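Side-chain contacts in D-alanyl-D-alanine carboxypeptidase DacD (Escherichia coli, PDB 5FSR), which removes the C-terminal D-alanine from sugar-peptide precursors of the bacterial cell wall, as a penicillin-binding serine carboxypeptidase: residues S118-D121 against L122-L126; N154-A157 against E158-H161. All coordinates share one frame; numbering follows the deposited sequence. Where two conformers were deposited one is given.

Interaction 1: S118-D121 against L122-L126; sequences SVRD and LSRGL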
# COMPACT_ATOMS: atom_id res chain seq x y z
N SER A 118 -13.79 12.53 16.16
CA SER A 118 -13.07 11.30 16.51
C SER A 118 -11.82 11.15 15.63
O SER A 118 -11.77 11.74 14.55
CB SER A 118 -13.97 10.02 16.49
OG SER A 118 -14.71 9.84 15.29
N VAL A 119 -10.81 10.46 16.16
CA VAL A 119 -9.70 9.92 15.36
C VAL A 119 -10.26 9.09 14.19
O VAL A 119 -9.84 9.27 13.07
CB VAL A 119 -8.69 9.12 16.22
CG1 VAL A 119 -7.81 8.20 15.37
CG2 VAL A 119 -7.79 10.07 16.99
N ARG A 120 -11.23 8.22 14.46
CA ARG A 120 -11.91 7.45 13.42
C ARG A 120 -12.47 8.27 12.27
O ARG A 120 -12.21 7.95 11.10
CB ARG A 120 -13.03 6.61 14.03
CG ARG A 120 -13.58 5.53 13.12
CD ARG A 120 -14.79 4.81 13.69
NE ARG A 120 -14.62 4.47 15.10
CZ ARG A 120 -14.02 3.38 15.58
NH1 ARG A 120 -13.50 2.44 14.78
NH2 ARG A 120 -13.96 3.19 16.91
N ASP A 121 -13.27 9.31 12.61
CA ASP A 121 -13.87 10.16 11.57
C ASP A 121 -12.84 11.04 10.87
O ASP A 121 -13.03 11.35 9.71
CB ASP A 121 -15.02 11.03 12.09
CG ASP A 121 -16.18 10.22 12.56
OD1 ASP A 121 -16.31 9.03 12.18
OD2 ASP A 121 -16.95 10.75 13.33
N LEU A 122 -11.75 11.40 11.55
CA LEU A 122 -10.64 12.08 10.89
C LEU A 122 -9.87 11.12 9.89
O LEU A 122 -9.44 11.54 8.81
CB LEU A 122 -9.67 12.66 11.93
CG LEU A 122 -10.03 13.93 12.70
CD1 LEU A 122 -9.15 14.12 13.94
CD2 LEU A 122 -9.93 15.15 11.79
N SER A 123 -9.66 9.87 10.31
CA SER A 123 -9.10 8.80 9.46
C SER A 123 -9.98 8.56 8.22
O SER A 123 -9.49 8.41 7.14
CB SER A 123 -8.92 7.50 10.27
OG SER A 123 -8.12 7.73 11.42
N ARG A 124 -11.30 8.62 8.37
CA ARG A 124 -12.17 8.52 7.19
C ARG A 124 -12.03 9.73 6.25
O ARG A 124 -11.92 9.57 5.05
CB ARG A 124 -13.63 8.33 7.60
CG ARG A 124 -13.91 7.07 8.41
CD ARG A 124 -15.38 6.69 8.34
NE ARG A 124 -15.72 5.79 9.46
CZ ARG A 124 -16.82 5.82 10.20
NH1 ARG A 124 -17.79 6.73 10.02
NH2 ARG A 124 -16.96 4.91 11.18
N GLY A 125 -11.99 10.93 6.81
CA GLY A 125 -11.73 12.14 6.01
C GLY A 125 -10.42 12.11 5.23
O GLY A 125 -10.36 12.55 4.09
N LEU A 126 -9.37 11.64 5.88
CA LEU A 126 -8.05 11.38 5.24
C LEU A 126 -8.19 10.41 4.06
O LEU A 126 -7.74 10.69 2.96
CB LEU A 126 -7.09 10.77 6.27
CG LEU A 126 -5.74 10.17 5.82
CD1 LEU A 126 -4.78 11.29 5.48
CD2 LEU A 126 -5.14 9.29 6.89
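Over one face of the R124 guanidinium, displaced toward its rim, sits the carboxylate oxygen OD1 of D121, 3.5 Å from NH1. The carboxylate and guanidinium planes stand 57° apart and no N-H is aimed at the oxygen, which makes this a salt bridge of charge alone. R120 approaches the same guanidinium obliquely, its CD 3.3 Å from R124 NH2. The two arginines run side by side in the same direction, and NE of R120 lies 4.6 Å from NH2 of R124. The proximity of these like charges is probably eased by D121 and by long, weak ion pairs from R120 to D86 and from R124 to E205. R124 CG is anti to its own carbonyl carbon (chi1 -60°), and the extended chain beyond it carries the guanidinium back along the helix to D121.

On another flank, S123 turns its hydroxyl back to the preceding turn. OG donates to V119 O at 2.8 Å, arriving from above the carbonyl plane, while the S123 amide meets that oxygen nearly along the C=O axis. Two bonds thus grip one carbonyl, and a small polar residue suits this buried place because the V119 carbonyl, one turn earlier, gives its hydroxyl a partner. L122 is suited to the side facing helix 132-143, where it packs on A137 and L138, with CG 3.4 Å from S118 O.

S118 is the N-cap, immediately ahead of helix 119-127. Its OG accepts from D121 N at 3.1 Å, serving a first-turn amide that has no preceding helical turn to supply a carbonyl. Such a serine N-cap, followed by i to i+4 backbone bonds, is typical of a helix start; here the helix leads toward S130, an active-site residue by similarity.

Interaction 2: N154-A157 against E158-H161; sequences NNYA and EKLH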
# COMPACT_ATOMS: atom_id res chain seq x y z
N ASN A 154 9.21 10.09 8.27
CA ASN A 154 10.56 9.76 7.81
C ASN A 154 11.17 8.64 8.61
O ASN A 154 11.89 7.80 8.03
CB ASN A 154 11.45 11.00 7.73
CG ASN A 154 11.01 11.92 6.59
OD1 ASN A 154 10.28 11.48 5.75
ND2 ASN A 154 11.43 13.17 6.59
N ASN A 155 10.86 8.58 9.90
CA ASN A 155 11.24 7.43 10.73
C ASN A 155 10.57 6.10 10.28
O ASN A 155 11.19 5.04 10.39
CB ASN A 155 10.93 7.67 12.21
CG ASN A 155 11.73 8.82 12.80
OD1 ASN A 155 12.81 9.15 12.33
ND2 ASN A 155 11.19 9.45 13.84
N TYR A 156 9.36 6.16 9.76
CA TYR A 156 8.64 4.95 9.36
C TYR A 156 8.98 4.58 7.92
O TYR A 156 8.91 3.42 7.57
CB TYR A 156 7.12 5.07 9.54
CG TYR A 156 6.61 4.86 10.97
CD1 TYR A 156 6.67 3.59 11.59
CD2 TYR A 156 6.06 5.93 11.70
CE1 TYR A 156 6.20 3.39 12.88
CE2 TYR A 156 5.59 5.75 13.01
CZ TYR A 156 5.64 4.49 13.60
OH TYR A 156 5.16 4.36 14.89
N ALA A 157 9.37 5.53 7.09
CA ALA A 157 9.99 5.18 5.82
C ALA A 157 11.35 4.49 6.07
O ALA A 157 11.66 3.53 5.40
CB ALA A 157 10.17 6.40 4.95
N GLU A 158 12.12 4.97 7.03
CA GLU A 158 13.44 4.38 7.32
C GLU A 158 13.34 2.99 7.96
O GLU A 158 14.07 2.10 7.55
CB GLU A 158 14.35 5.35 8.13
CG GLU A 158 15.70 4.77 8.56
CD GLU A 158 16.78 5.84 8.81
OE1 GLU A 158 16.43 7.02 9.12
OE2 GLU A 158 18.00 5.50 8.70
N LYS A 159 12.42 2.79 8.91
CA LYS A 159 12.16 1.44 9.48
C LYS A 159 11.74 0.40 8.43
O LYS A 159 12.15 -0.75 8.49
CB LYS A 159 11.07 1.48 10.55
CG LYS A 159 11.49 2.09 11.87
CD LYS A 159 10.27 2.20 12.80
CE LYS A 159 10.49 3.16 13.96
NZ LYS A 159 9.55 2.89 15.09
N LEU A 160 10.90 0.83 7.49
CA LEU A 160 10.34 -0.00 6.46
C LEU A 160 11.29 -0.17 5.26
O LEU A 160 10.95 -0.88 4.31
CB LEU A 160 9.01 0.60 5.97
CG LEU A 160 7.80 0.68 6.93
CD1 LEU A 160 6.56 1.16 6.18
CD2 LEU A 160 7.53 -0.65 7.62
N HIS A 161 12.47 0.49 5.32
CA HIS A 161 13.49 0.47 4.28
C HIS A 161 13.01 1.06 2.97
O HIS A 161 13.22 0.50 1.90
CB HIS A 161 14.03 -0.95 4.10
CG HIS A 161 14.33 -1.64 5.39
ND1 HIS A 161 15.49 -1.41 6.10
CD2 HIS A 161 13.62 -2.55 6.11
CE1 HIS A 161 15.49 -2.16 7.19
NE2 HIS A 161 14.36 -2.85 7.22
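The backbone of N154-A157 hands over to E158-H161 within the last turn of helix 146-159. E158 N donates to N154 O and K159 N to N155 O, both at 3.0 Å. The next bond, L160 N to Y156 O, stretches to 3.3 Å, with the donor above the carbonyl plane, as the helix begins to unwind. At H161 phi becomes positive (63°), and the chain leaves the helix in a Schellman motif, in which H161 N bonds to E158 O.

The side chains of Y156 and K159, three residues apart, run in company in one direction. Having CG anti to the carbonyl carbon (chi1 -74°), the lysine runs extended beside the tyrosine: CD comes 4.0 Å from ring atom CD1, and NZ the same distance from CE1, obliquely to the ring. The long aliphatic chain suits this exposed flank, for it passes over N155 O and along the ring while carrying its charge to the surface. L160 folds back on the final turn, placing CG 3.0 Å from Y156 O. Its branched end suits a place between helices, touching Y72 of helix 66-79 and L188 and A191 of helix 182-193. Y156 also packs on helix 66-79, at M69, V73 and R76, whereas the N154 amide is tied to the backbone of F167 through OD1.

Across the two segments every hydrogen bond is a backbone one, and the lysine meets the ring through both CD and NZ at van der Waals distance. The chemistry implies a helix end closed by its own backbone, with N154 to F167 a polar tie to the rest of the fold.

In the fold
Interactions 1 and 2 follow one another along the chain, at the start of helix 119-127 and the end of helix 146-159, with helix 132-143 between them. Their centres are 23 Å apart and their nearest atoms about 13 Å, so they do not touch. Both belong to the D-alanyl-D-alanine carboxypeptidase region and share a neighbour in helix 66-79: S123 and L126 of interaction 1 meet V74, K67 and T70, while Y156 and L160 of interaction 2 pack on the same helix. That shared helix carries K67, the proton acceptor by similarity. Interaction 1 thus lies near the probable catalytic centre, whereas interaction 2 is a surface contact away from the annotated sites.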